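Pantothenate synthetase (Francisella tularensis subsp. tularensis, PDB 3QTT) probably catalyses the ATP-dependent condensation of (R)-pantoate with beta-alanine to (R)-pantothenate, by way of a pantoyl-adenylate intermediate. Local coordinates at residues Leu237-Phe242 and Leu257-Pro262; Asn146-Glu151 and Lys172-Pro177; Thr72-Leu77 and Asn191-Ser196. All blocks are in the same frame, centred on the assembly; numbering follows the deposited sequence.

In the fold
Along the chain from the N terminus, residues 72-77 come first, but interaction 3 closes only when 191-196 is reached, more than a hundred residues later. Within that long loop lies interaction 2, which closes the short beta-alpha-beta excursion between 146-151 and 172-177 at one margin of the parallel sheet. Interaction 1 follows in series and closes the hairpin of strands 240-247 and 250-257, at the end of the three-stranded antiparallel sheet. The chain's centre lies between interactions 2 and 3, and both reach the bound ATP analogue: one at the ribose and adenine, the other near the phosphates and magnesium. Interactions 1 and 2 meet where Arg240 approaches Glu151.

Interaction 1. Residues Leu237-Phe242 and Leu257-Pro262; sequences LNNRIF and LKETGP
Arg240 and Leu257 face each other as an antiparallel, non-hydrogen-bonded pair with their CA atoms 4.2 Å apart, at the point where strand 250-257 runs out beside the start of strand 240-247. These strands and 230-237 form a three-stranded antiparallel meander, whose first hairpin reverses at a type II' turn from Leu237 to Arg240. Two backbone bonds between Leu237 and Arg240 close that turn, with Leu237 N 2.8 Å from Arg240 O. Beyond the bridge, Ile241 is bonded through its backbone to Phe256, which carries the pairing into the sheet, while the chain after Leu257 leaves the strand. Lys258 N is directed at Asn239 O, but the modelled bond is too short to be relied on.

Although the side chains of Arg240 and Leu257 diverge from the bridge, their ends meet again. Arg240 holds CG anti to its own nitrogen (chi1 -169°) and bends at chi3, which brings one face of the guanidinium over Leu257, off-centre toward the rim; NH2 lies 3.6 Å from Leu257 CD1. The polar rim is engaged elsewhere: NH1 is hydrogen-bonded to Asn255 OD1, and NH2 makes a long, weak ion pair with Glu151, predicted to belong to the ATP site. The same leucine methyl, CD1, also reaches Asn239 CB at 3.9 Å. Further out, the Asn239 amide lies against the CB and CG methylenes of Glu259, and the amide and carboxylate planes stand 83° apart, close to perpendicular.

On the other face of the strand from Arg240, Ile241 is buried and Phe214 covers both it and Lys258. The aliphatic base of Lys258 crosses the end of the isoleucine, and its amino group continues to a weak hydrogen bond with Asp213 O. Ile241 CD1 lies 3.7 Å from Lys258 CG.

Interaction 2. Residues Asn146-Glu151 and Lys172-Pro177; sequences NLYLGE and KIIVCP. With ANP (phosphoaminophosphonic acid-adenylate ester), chain C.
Strands 146-150 and 172-176 run parallel, their short axes 4.6 Å apart and turned by 29°; Leu147 bonds to Lys172 and Ile174 on either side of its partner Ile173, and Leu149 likewise to Ile174 and Cys176 around Val175. The ladder begins with Leu147 N to Lys172 O at 2.8 Å and ends just past the strand with Glu151 N to Cys176 O, also 2.8 Å.

On one face of the sheet, Tyr148 and Ile174 lie side by side. Ile174 CD1 sits over the tyrosine ring, 4.0 Å from its centroid and displaced toward the rim, a CH-pi contact, while Ile174 CB touches the ring at CD1. Cys176 SG comes to the ring edge, near its plane. A chi1 of -57° sets the tyrosine ring beside its own backbone nitrogen, alongside Ile174; its OH is hydrogen-bonded to Asn50 and Glu49. Asn146 extends the row: its OD1 lies beside Lys172 CB and Ile174 CD1, and its ND2 is likewise bonded to Asn50. Helix 37-49 packs on this side.

The two strands and helix 154-166 make up a beta-alpha-beta crossover of the Rossmann-like HUP fold, with 172-176 at the margin of the six-stranded parallel sheet. The helix covers the opposite face, where Leu149 CD1 meets Ile173 CG2 at 3.8 Å and Leu147 CD2 meets Ile173 CG1. Ile160 packs on Leu149 and Ile173, and Val157 on Val175.

At the C-terminal end of the strands the bound ATP analogue takes over. Gly150 N donates almost straight to the ribose O3' over 3.1 Å and only weakly to O2'. With no side chain in the way, the adenine comes close to the glycine, ANP N3 lying 3.4 Å from Gly150 CA.

Interaction 3. Residues Thr72-Leu77 and Asn191-Ser196; sequences TYPNQL and NKNLTS. With MG (magnesium ion), chain E; ANP (phosphoaminophosphonic acid-adenylate ester), chain C.
Lys192 reaches across from the loop before helix 196-210 to Pro74 and Gln76, in the loop that links helix 67-72 to helix 77-86. The contact lies beside the phosphate end of the nucleotide pocket of this HUP-type fold, which Tyr73 enters, and joins a loop of the Rossmann-like domain to the stretch that probably leads into the C-terminal domain.

From CB, which points at the 72-77 loop, the lysine chain runs fully extended through CG to CD. There it passes the proline ring, with Lys192 CD 4.0 Å from Pro74 CB. Next comes CE, which meets the end of the Gln76 side chain arriving from the opposite direction. The chain bends about CD-CE (chi4 51°), which carries NZ to Ala34 O of the predicted ATP site, with which it forms a weak hydrogen bond.

Asn193 supplies the polar link. Its ND2 donates to Thr72 O, the carbonyl at the end of helix 67-72, over 2.9 Å with an angle of 146° at the hydrogen. The amide nitrogen stands well above the carbonyl plane, 46° out of it, instead of on a lone pair. Around this bond, Asn193 ND2 is also 3.4 Å from Thr72 CG2 and 3.8 Å from Pro74 CD.

Between these two holds, Tyr73 turns away from 191-196 and into the pocket. Pro74 CD lies over one face of its ring, and Phe64 meets the ring nearly at right angles. Tyr73 OH binds the magnesium ion at 2.4 Å, the ion lying in the ring plane at its edge.

Interaction 1. Residues Leu237-Phe242 and Leu257-Pro262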
loop_
_atom_site.group_PDB
_atom_site.type_symbol
_atom_site.label_atom_id
_atom_site.label_comp_id
_atom_site.label_asym_id
_atom_site.label_seq_id
_atom_site.Cartn_x
_atom_site.Cartn_y
_atom_site.Cartn_z
ATOM N N LEU A 237 14.597 -20.770 -13.755
ATOM C CA LEU A 237 13.796 -20.967 -12.538
ATOM C C LEU A 237 12.744 -22.054 -12.716
ATOM O O LEU A 237 11.747 -21.846 -13.415
ATOM C CB LEU A 237 13.057 -19.693 -12.147
ATOM C CG LEU A 237 13.714 -18.804 -11.112
ATOM C CD1 LEU A 237 15.026 -18.268 -11.682
ATOM C CD2 LEU A 237 12.741 -17.682 -10.703
ATOM N N ASN A 238 12.904 -23.168 -12.007
ATOM C CA ASN A 238 12.006 -24.290 -12.204
ATOM C C ASN A 238 12.117 -24.672 -13.675
ATOM O O ASN A 238 13.227 -24.835 -14.184
ATOM C CB ASN A 238 10.566 -23.913 -11.806
ATOM C CG ASN A 238 10.476 -23.283 -10.384
ATOM O OD1 ASN A 238 10.218 -22.080 -10.229
ATOM N ND2 ASN A 238 10.675 -24.106 -9.356
ATOM N N ASN A 239 10.986 -24.776 -14.368
ATOM C CA ASN A 239 11.001 -25.229 -15.754
ATOM C C ASN A 239 11.177 -24.063 -16.725
ATOM O O ASN A 239 11.170 -24.238 -17.937
ATOM C CB ASN A 239 9.727 -26.035 -16.084
ATOM C CG ASN A 239 9.947 -27.074 -17.214
ATOM O OD1 ASN A 239 9.308 -27.014 -18.278
ATOM N ND2 ASN A 239 10.854 -28.027 -16.974
ATOM N N ARG A 240 11.360 -22.871 -16.184
ATOM C CA ARG A 240 11.148 -21.661 -16.959
ATOM C C ARG A 240 12.429 -20.842 -17.136
ATOM O O ARG A 240 13.182 -20.634 -16.187
ATOM C CB ARG A 240 10.062 -20.832 -16.259
ATOM C CG ARG A 240 9.499 -19.648 -17.019
ATOM C CD ARG A 240 8.333 -19.022 -16.236
ATOM N NE ARG A 240 7.182 -19.911 -16.225
ATOM C CZ ARG A 240 6.267 -19.958 -17.186
ATOM N NH1 ARG A 240 6.348 -19.143 -18.239
ATOM N NH2 ARG A 240 5.267 -20.825 -17.090
ATOM N N ILE A 241 12.672 -20.384 -18.359
ATOM C CA ILE A 241 13.764 -19.457 -18.639
ATOM C C ILE A 241 13.321 -17.999 -18.602
ATOM O O ILE A 241 12.226 -17.661 -19.020
ATOM C CB ILE A 241 14.367 -19.729 -20.022
ATOM C CG1 ILE A 241 15.291 -20.937 -19.950
ATOM C CG2 ILE A 241 15.131 -18.504 -20.544
ATOM C CD1 ILE A 241 14.831 -22.036 -20.823
ATOM N N PHE A 242 14.186 -17.135 -18.100
ATOM C CA PHE A 242 13.925 -15.705 -18.088
ATOM C C PHE A 242 15.062 -14.980 -18.743
ATOM O O PHE A 242 16.212 -15.360 -18.574
ATOM C CB PHE A 242 13.850 -15.187 -16.659
ATOM C CG PHE A 242 12.599 -15.530 -15.963
ATOM C CD1 PHE A 242 12.406 -16.799 -15.447
ATOM C CD2 PHE A 242 11.620 -14.590 -15.799
ATOM C CE1 PHE A 242 11.238 -17.136 -14.778
ATOM C CE2 PHE A 242 10.451 -14.912 -15.126
ATOM C CZ PHE A 242 10.260 -16.193 -14.618
ATOM N N LEU A 257 8.413 -21.336 -20.793
ATOM C CA LEU A 257 8.768 -22.655 -20.302
ATOM C C LEU A 257 10.009 -23.129 -21.034
ATOM O O LEU A 257 10.084 -22.997 -22.243
ATOM C CB LEU A 257 7.621 -23.625 -20.528
ATOM C CG LEU A 257 6.771 -23.996 -19.314
ATOM C CD1 LEU A 257 7.403 -23.516 -18.039
ATOM C CD2 LEU A 257 5.354 -23.475 -19.477
ATOM N N LYS A 258 10.990 -23.645 -20.296
ATOM C CA LYS A 258 12.188 -24.243 -20.893
ATOM C C LYS A 258 11.776 -25.356 -21.828
ATOM O O LYS A 258 12.224 -25.433 -22.975
ATOM C CB LYS A 258 13.125 -24.817 -19.813
ATOM C CG LYS A 258 14.298 -25.675 -20.343
ATOM C CD LYS A 258 14.184 -27.155 -19.925
ATOM C CE LYS A 258 15.137 -28.070 -20.716
ATOM N NZ LYS A 258 16.582 -27.939 -20.340
ATOM N N GLU A 259 10.915 -26.226 -21.320
ATOM C CA GLU A 259 10.509 -27.387 -22.082
ATOM C C GLU A 259 9.866 -26.968 -23.399
ATOM O O GLU A 259 10.238 -27.472 -24.457
ATOM C CB GLU A 259 9.623 -28.324 -21.246
ATOM C CG GLU A 259 10.439 -29.148 -20.239
ATOM C CD GLU A 259 9.673 -30.309 -19.638
ATOM O OE1 GLU A 259 8.441 -30.369 -19.831
ATOM O OE2 GLU A 259 10.308 -31.157 -18.973
ATOM N N THR A 260 8.943 -26.014 -23.344
ATOM C CA THR A 260 8.252 -25.587 -24.556
ATOM C C THR A 260 8.320 -24.077 -24.789
ATOM O O THR A 260 7.689 -23.296 -24.073
ATOM C CB THR A 260 6.762 -26.001 -24.476
ATOM O OG1 THR A 260 5.930 -24.880 -24.796
ATOM C CG2 THR A 260 6.408 -26.505 -23.064
ATOM N N GLY A 261 9.064 -23.660 -25.805
ATOM C CA GLY A 261 9.056 -22.261 -26.191
ATOM C C GLY A 261 10.380 -21.808 -26.768
ATOM O O GLY A 261 11.347 -22.574 -26.777
ATOM N N PRO A 262 10.443 -20.541 -27.214
ATOM C CA PRO A 262 9.262 -19.679 -27.310
ATOM C C PRO A 262 8.331 -20.133 -28.441
ATOM O O PRO A 262 8.805 -20.380 -29.553
ATOM C CB PRO A 262 9.858 -18.313 -27.663
ATOM C CG PRO A 262 11.347 -18.451 -27.505
ATOM C CD PRO A 262 11.650 -19.875 -27.725
#

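Interaction 2. Residues Asn146-Glu151 and Lys172-Pro177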
loop_
_atom_site.group_PDB
_atom_site.type_symbol
_atom_site.label_atom_id
_atom_site.label_comp_id
_atom_site.label_asym_id
_atom_site.label_seq_id
_atom_site.Cartn_x
_atom_site.Cartn_y
_atom_site.Cartn_z
ATOM N N ASN A 146 -12.780 -8.905 -11.829
ATOM C CA ASN A 146 -11.724 -9.651 -12.523
ATOM C C ASN A 146 -10.685 -8.737 -13.102
ATOM O O ASN A 146 -11.003 -7.678 -13.658
ATOM C CB ASN A 146 -12.282 -10.505 -13.676
ATOM C CG ASN A 146 -13.163 -11.634 -13.198
ATOM O OD1 ASN A 146 -12.699 -12.559 -12.524
ATOM N ND2 ASN A 146 -14.447 -11.573 -13.550
ATOM N N LEU A 147 -9.440 -9.172 -13.003
ATOM C CA LEU A 147 -8.321 -8.407 -13.533
ATOM C C LEU A 147 -7.457 -9.298 -14.422
ATOM O O LEU A 147 -7.199 -10.447 -14.059
ATOM C CB LEU A 147 -7.506 -7.831 -12.388
ATOM C CG LEU A 147 -6.123 -7.315 -12.733
ATOM C CD1 LEU A 147 -6.273 -5.900 -13.218
ATOM C CD2 LEU A 147 -5.272 -7.359 -11.489
ATOM N N TYR A 148 -7.021 -8.765 -15.571
ATOM C CA TYR A 148 -6.293 -9.556 -16.576
ATOM C C TYR A 148 -4.886 -9.099 -16.801
ATOM O O TYR A 148 -4.642 -7.932 -17.063
ATOM C CB TYR A 148 -7.063 -9.591 -17.900
ATOM C CG TYR A 148 -8.443 -10.145 -17.679
ATOM C CD1 TYR A 148 -8.730 -11.471 -17.996
ATOM C CD2 TYR A 148 -9.442 -9.366 -17.069
ATOM C CE1 TYR A 148 -9.988 -12.010 -17.756
ATOM C CE2 TYR A 148 -10.696 -9.901 -16.822
ATOM C CZ TYR A 148 -10.968 -11.228 -17.173
ATOM O OH TYR A 148 -12.209 -11.775 -16.932
ATOM N N LEU A 149 -3.966 -10.044 -16.701
ATOM C CA LEU A 149 -2.541 -9.773 -16.759
ATOM C C LEU A 149 -1.852 -10.756 -17.703
ATOM O O LEU A 149 -2.247 -11.927 -17.786
ATOM C CB LEU A 149 -1.943 -9.921 -15.364
ATOM C CG LEU A 149 -2.509 -9.037 -14.258
ATOM C CD1 LEU A 149 -1.916 -9.417 -12.918
ATOM C CD2 LEU A 149 -2.214 -7.599 -14.580
ATOM N N GLY A 150 -0.836 -10.268 -18.418
ATOM C CA GLY A 150 0.014 -11.097 -19.248
ATOM C C GLY A 150 1.070 -11.877 -18.490
ATOM O O GLY A 150 1.715 -11.361 -17.574
ATOM N N GLU A 151 1.278 -13.117 -18.911
ATOM C CA GLU A 151 2.321 -13.973 -18.357
ATOM C C GLU A 151 3.681 -13.368 -18.668
ATOM O O GLU A 151 4.659 -13.626 -18.003
ATOM C CB GLU A 151 2.208 -15.344 -19.020
ATOM C CG GLU A 151 3.085 -16.457 -18.481
ATOM C CD GLU A 151 2.738 -17.801 -19.124
ATOM O OE1 GLU A 151 2.901 -17.938 -20.362
ATOM O OE2 GLU A 151 2.277 -18.711 -18.403
ATOM N N LYS A 172 -10.445 -11.493 -8.743
ATOM C CA LYS A 172 -9.767 -12.632 -9.320
ATOM C C LYS A 172 -8.695 -12.115 -10.277
ATOM O O LYS A 172 -8.908 -11.150 -11.024
ATOM C CB LYS A 172 -10.759 -13.557 -10.045
ATOM C CG LYS A 172 -11.090 -14.845 -9.292
ATOM C CD LYS A 172 -12.073 -15.715 -10.064
ATOM C CE LYS A 172 -11.581 -16.022 -11.485
ATOM N NZ LYS A 172 -10.162 -16.493 -11.517
ATOM N N ILE A 173 -7.535 -12.747 -10.252
ATOM C CA ILE A 173 -6.526 -12.446 -11.239
ATOM C C ILE A 173 -6.492 -13.567 -12.276
ATOM O O ILE A 173 -6.254 -14.723 -11.926
ATOM C CB ILE A 173 -5.147 -12.318 -10.609
ATOM C CG1 ILE A 173 -5.039 -11.026 -9.800
ATOM C CG2 ILE A 173 -4.093 -12.306 -11.687
ATOM C CD1 ILE A 173 -3.925 -11.020 -8.819
ATOM N N ILE A 174 -6.744 -13.205 -13.538
ATOM C CA ILE A 174 -6.575 -14.100 -14.669
ATOM C C ILE A 174 -5.289 -13.775 -15.438
ATOM O O ILE A 174 -5.120 -12.655 -15.919
ATOM C CB ILE A 174 -7.800 -14.033 -15.630
ATOM C CG1 ILE A 174 -9.091 -14.344 -14.880
ATOM C CG2 ILE A 174 -7.624 -14.943 -16.840
ATOM C CD1 ILE A 174 -9.699 -13.122 -14.237
ATOM N N VAL A 175 -4.399 -14.769 -15.543
ATOM C CA VAL A 175 -3.116 -14.645 -16.243
ATOM C C VAL A 175 -3.241 -15.185 -17.652
ATOM O O VAL A 175 -3.503 -16.369 -17.851
ATOM C CB VAL A 175 -1.971 -15.457 -15.562
ATOM C CG1 VAL A 175 -0.670 -15.246 -16.304
ATOM C CG2 VAL A 175 -1.808 -15.066 -14.113
ATOM N N CYS A 176 -3.053 -14.308 -18.625
ATOM C CA CYS A 176 -3.115 -14.671 -20.031
ATOM C C CYS A 176 -1.764 -15.022 -20.616
ATOM O O CYS A 176 -0.749 -14.385 -20.284
ATOM C CB CYS A 176 -3.722 -13.539 -20.816
ATOM S SG CYS A 176 -5.282 -13.102 -20.164
ATOM N N PRO A 177 -1.747 -16.035 -21.495
ATOM C CA PRO A 177 -0.556 -16.515 -22.208
ATOM C C PRO A 177 0.087 -15.426 -23.064
ATOM O O PRO A 177 -0.614 -14.595 -23.623
ATOM C CB PRO A 177 -1.097 -17.638 -23.104
ATOM C CG PRO A 177 -2.544 -17.390 -23.210
ATOM C CD PRO A 177 -2.966 -16.740 -21.913
HETATM P PG ANP C . 4.499 -4.050 -23.254
HETATM O O1G ANP C . 5.359 -5.150 -23.716
HETATM O O2G ANP C . 3.546 -4.508 -22.085
HETATM O O3G ANP C . 3.596 -3.482 -24.396
HETATM P PB ANP C . 5.026 -3.175 -20.898
HETATM O O1B ANP C . 4.978 -4.672 -20.392
HETATM O O2B ANP C . 6.119 -2.503 -20.073
HETATM N N3B ANP C . 5.372 -2.917 -22.547
HETATM P PA ANP C . 2.103 -2.816 -20.670
HETATM O O1A ANP C . 1.323 -2.063 -21.629
HETATM O O2A ANP C . 1.709 -2.235 -19.326
HETATM O O3A ANP C . 3.689 -2.439 -20.610
HETATM O "O5'" ANP C . 1.511 -4.264 -20.598
HETATM C "C5'" ANP C . 0.180 -4.305 -20.144
HETATM C "C4'" ANP C . -0.507 -5.562 -19.834
HETATM O "O4'" ANP C . -0.536 -6.278 -21.008
HETATM C "C3'" ANP C . 0.297 -6.376 -18.868
HETATM O "O3'" ANP C . -0.505 -7.190 -18.054
HETATM C "C2'" ANP C . 1.169 -7.093 -19.729
HETATM O "O2'" ANP C . 1.647 -8.260 -19.155
HETATM C "C1'" ANP C . 0.277 -7.446 -20.846
HETATM N N9 ANP C . 1.016 -7.842 -22.054
HETATM C C8 ANP C . 1.990 -7.169 -22.650
HETATM N N7 ANP C . 2.464 -7.869 -23.683
HETATM C C5 ANP C . 1.773 -9.014 -23.731
HETATM C C6 ANP C . 1.818 -10.101 -24.606
HETATM N N6 ANP C . 2.726 -10.128 -25.675
HETATM N N1 ANP C . 0.972 -11.109 -24.383
HETATM C C2 ANP C . 0.106 -11.082 -23.361
HETATM N N3 ANP C . 0.028 -10.045 -22.507
HETATM C C4 ANP C . 0.851 -9.009 -22.684
#

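Interaction 3. Residues Thr72-Leu77 and Asn191-Ser196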
loop_
_atom_site.group_PDB
_atom_site.type_symbol
_atom_site.label_atom_id
_atom_site.label_comp_id
_atom_site.label_asym_id
_atom_site.label_seq_id
_atom_site.Cartn_x
_atom_site.Cartn_y
_atom_site.Cartn_z
ATOM N N THR A 72 11.012 8.185 -24.250
ATOM C CA THR A 72 11.038 7.307 -25.432
ATOM C C THR A 72 9.763 6.485 -25.635
ATOM O O THR A 72 9.520 5.975 -26.724
ATOM C CB THR A 72 12.195 6.291 -25.322
ATOM O OG1 THR A 72 13.051 6.412 -26.458
ATOM C CG2 THR A 72 11.663 4.837 -25.202
ATOM N N TYR A 73 8.964 6.349 -24.577
ATOM C CA TYR A 73 7.837 5.422 -24.568
ATOM C C TYR A 73 6.751 5.771 -25.575
ATOM O O TYR A 73 6.260 6.908 -25.600
ATOM C CB TYR A 73 7.222 5.266 -23.165
ATOM C CG TYR A 73 6.518 3.937 -23.033
ATOM C CD1 TYR A 73 7.232 2.790 -22.716
ATOM C CD2 TYR A 73 5.160 3.821 -23.291
ATOM C CE1 TYR A 73 6.620 1.592 -22.639
ATOM C CE2 TYR A 73 4.531 2.618 -23.202
ATOM C CZ TYR A 73 5.266 1.500 -22.875
ATOM O OH TYR A 73 4.653 0.273 -22.800
ATOM N N PRO A 74 6.364 4.780 -26.405
ATOM C CA PRO A 74 5.398 5.115 -27.442
ATOM C C PRO A 74 4.034 5.413 -26.881
ATOM O O PRO A 74 3.552 4.699 -25.978
ATOM C CB PRO A 74 5.382 3.863 -28.378
ATOM C CG PRO A 74 5.990 2.765 -27.610
ATOM C CD PRO A 74 6.806 3.368 -26.462
ATOM N N ASN A 75 3.432 6.470 -27.431
ATOM C CA ASN A 75 2.017 6.777 -27.246
ATOM C C ASN A 75 1.315 7.079 -28.573
ATOM O O ASN A 75 1.777 7.905 -29.342
ATOM C CB ASN A 75 1.859 7.975 -26.314
ATOM C CG ASN A 75 2.461 9.233 -26.885
ATOM O OD1 ASN A 75 3.397 9.173 -27.683
ATOM N ND2 ASN A 75 1.929 10.389 -26.477
ATOM N N GLN A 76 0.250 6.357 -28.890
ATOM C CA GLN A 76 -0.694 6.878 -29.847
ATOM C C GLN A 76 -2.089 6.738 -29.284
ATOM O O GLN A 76 -2.757 5.756 -29.551
ATOM C CB GLN A 76 -0.595 5.914 -31.016
ATOM C CG GLN A 76 0.410 4.762 -30.713
ATOM C CD GLN A 76 -0.096 3.362 -31.074
ATOM O OE1 GLN A 76 -1.152 2.924 -30.611
ATOM N NE2 GLN A 76 0.676 2.652 -31.898
ATOM N N LEU A 77 -2.659 7.794 -28.762
ATOM C CA LEU A 77 -3.888 7.581 -28.027
ATOM C C LEU A 77 -5.054 7.485 -29.000
ATOM O O LEU A 77 -5.970 6.687 -28.820
ATOM C CB LEU A 77 -4.086 8.687 -26.986
ATOM C CG LEU A 77 -5.481 8.815 -26.365
ATOM C CD1 LEU A 77 -5.748 7.692 -25.399
ATOM C CD2 LEU A 77 -5.657 10.158 -25.678
ATOM N N ASN A 191 8.648 -2.385 -29.025
ATOM C CA ASN A 191 9.069 -2.927 -30.306
ATOM C C ASN A 191 8.836 -1.938 -31.428
ATOM O O ASN A 191 9.386 -2.096 -32.516
ATOM C CB ASN A 191 8.353 -4.244 -30.596
ATOM C CG ASN A 191 8.756 -5.335 -29.639
ATOM O OD1 ASN A 191 9.686 -5.172 -28.849
ATOM N ND2 ASN A 191 8.083 -6.465 -29.726
ATOM N N LYS A 192 8.020 -0.916 -31.153
ATOM C CA LYS A 192 7.742 0.143 -32.123
ATOM C C LYS A 192 8.965 0.970 -32.273
ATOM O O LYS A 192 9.170 1.600 -33.285
ATOM C CB LYS A 192 6.598 1.054 -31.678
ATOM C CG LYS A 192 5.225 0.387 -31.713
ATOM C CD LYS A 192 4.115 1.280 -31.164
ATOM C CE LYS A 192 2.803 0.502 -31.052
ATOM N NZ LYS A 192 2.937 -0.810 -30.330
ATOM N N ASN A 193 9.796 0.966 -31.250
ATOM C CA ASN A 193 10.944 1.841 -31.245
ATOM C C ASN A 193 12.148 1.246 -31.941
ATOM O O ASN A 193 13.187 1.893 -32.079
ATOM C CB ASN A 193 11.286 2.271 -29.811
ATOM C CG ASN A 193 10.338 3.350 -29.283
ATOM O OD1 ASN A 193 9.688 4.061 -30.066
ATOM N ND2 ASN A 193 10.258 3.477 -27.955
ATOM N N LEU A 194 12.022 0.012 -32.386
ATOM C CA LEU A 194 13.177 -0.630 -32.987
ATOM C C LEU A 194 13.179 -0.557 -34.501
ATOM O O LEU A 194 12.148 -0.706 -35.168
ATOM C CB LEU A 194 13.388 -2.059 -32.469
ATOM C CG LEU A 194 12.185 -2.973 -32.305
ATOM C CD1 LEU A 194 11.692 -3.279 -33.670
ATOM C CD2 LEU A 194 12.584 -4.242 -31.574
ATOM N N THR A 195 14.367 -0.281 -35.019
ATOM C CA THR A 195 14.590 -0.155 -36.438
ATOM C C THR A 195 14.551 -1.492 -37.113
ATOM O O THR A 195 14.697 -2.534 -36.485
ATOM C CB THR A 195 15.964 0.423 -36.765
ATOM O OG1 THR A 195 16.644 -0.490 -37.641
ATOM C CG2 THR A 195 16.785 0.642 -35.494
ATOM N N SER A 196 14.361 -1.421 -38.419
ATOM C CA SER A 196 14.430 -2.553 -39.306
ATOM C C SER A 196 15.678 -3.376 -39.015
ATOM O O SER A 196 15.617 -4.604 -38.976
ATOM C CB SER A 196 14.508 -1.998 -40.715
ATOM O OG SER A 196 15.154 -0.731 -40.673
HETATM MG MG MG E . 2.335 -0.038 -23.359
HETATM P PG ANP C . 4.499 -4.050 -23.254
HETATM O O1G ANP C . 5.359 -5.150 -23.716
HETATM O O2G ANP C . 3.546 -4.508 -22.085
HETATM O O3G ANP C . 3.596 -3.482 -24.396
HETATM P PB ANP C . 5.026 -3.175 -20.898
HETATM O O1B ANP C . 4.978 -4.672 -20.392
HETATM O O2B ANP C . 6.119 -2.503 -20.073
HETATM N N3B ANP C . 5.372 -2.917 -22.547
HETATM P PA ANP C . 2.103 -2.816 -20.670
HETATM O O1A ANP C . 1.323 -2.063 -21.629
HETATM O O2A ANP C . 1.709 -2.235 -19.326
HETATM O O3A ANP C . 3.689 -2.439 -20.610
HETATM O "O5'" ANP C . 1.511 -4.264 -20.598
HETATM C "C5'" ANP C . 0.180 -4.305 -20.144
HETATM C "C4'" ANP C . -0.507 -5.562 -19.834
HETATM O "O4'" ANP C . -0.536 -6.278 -21.008
HETATM C "C3'" ANP C . 0.297 -6.376 -18.868
HETATM O "O3'" ANP C . -0.505 -7.190 -18.054
HETATM C "C2'" ANP C . 1.169 -7.093 -19.729
HETATM O "O2'" ANP C . 1.647 -8.260 -19.155
HETATM C "C1'" ANP C . 0.277 -7.446 -20.846
HETATM N N9 ANP C . 1.016 -7.842 -22.054
HETATM C C8 ANP C . 1.990 -7.169 -22.650
HETATM N N7 ANP C . 2.464 -7.869 -23.683
HETATM C C5 ANP C . 1.773 -9.014 -23.731
HETATM C C6 ANP C . 1.818 -10.101 -24.606
HETATM N N6 ANP C . 2.726 -10.128 -25.675
HETATM N N1 ANP C . 0.972 -11.109 -24.383
HETATM C C2 ANP C . 0.106 -11.082 -23.361
HETATM N N3 ANP C . 0.028 -10.045 -22.507
HETATM C C4 ANP C . 0.851 -9.009 -22.684
#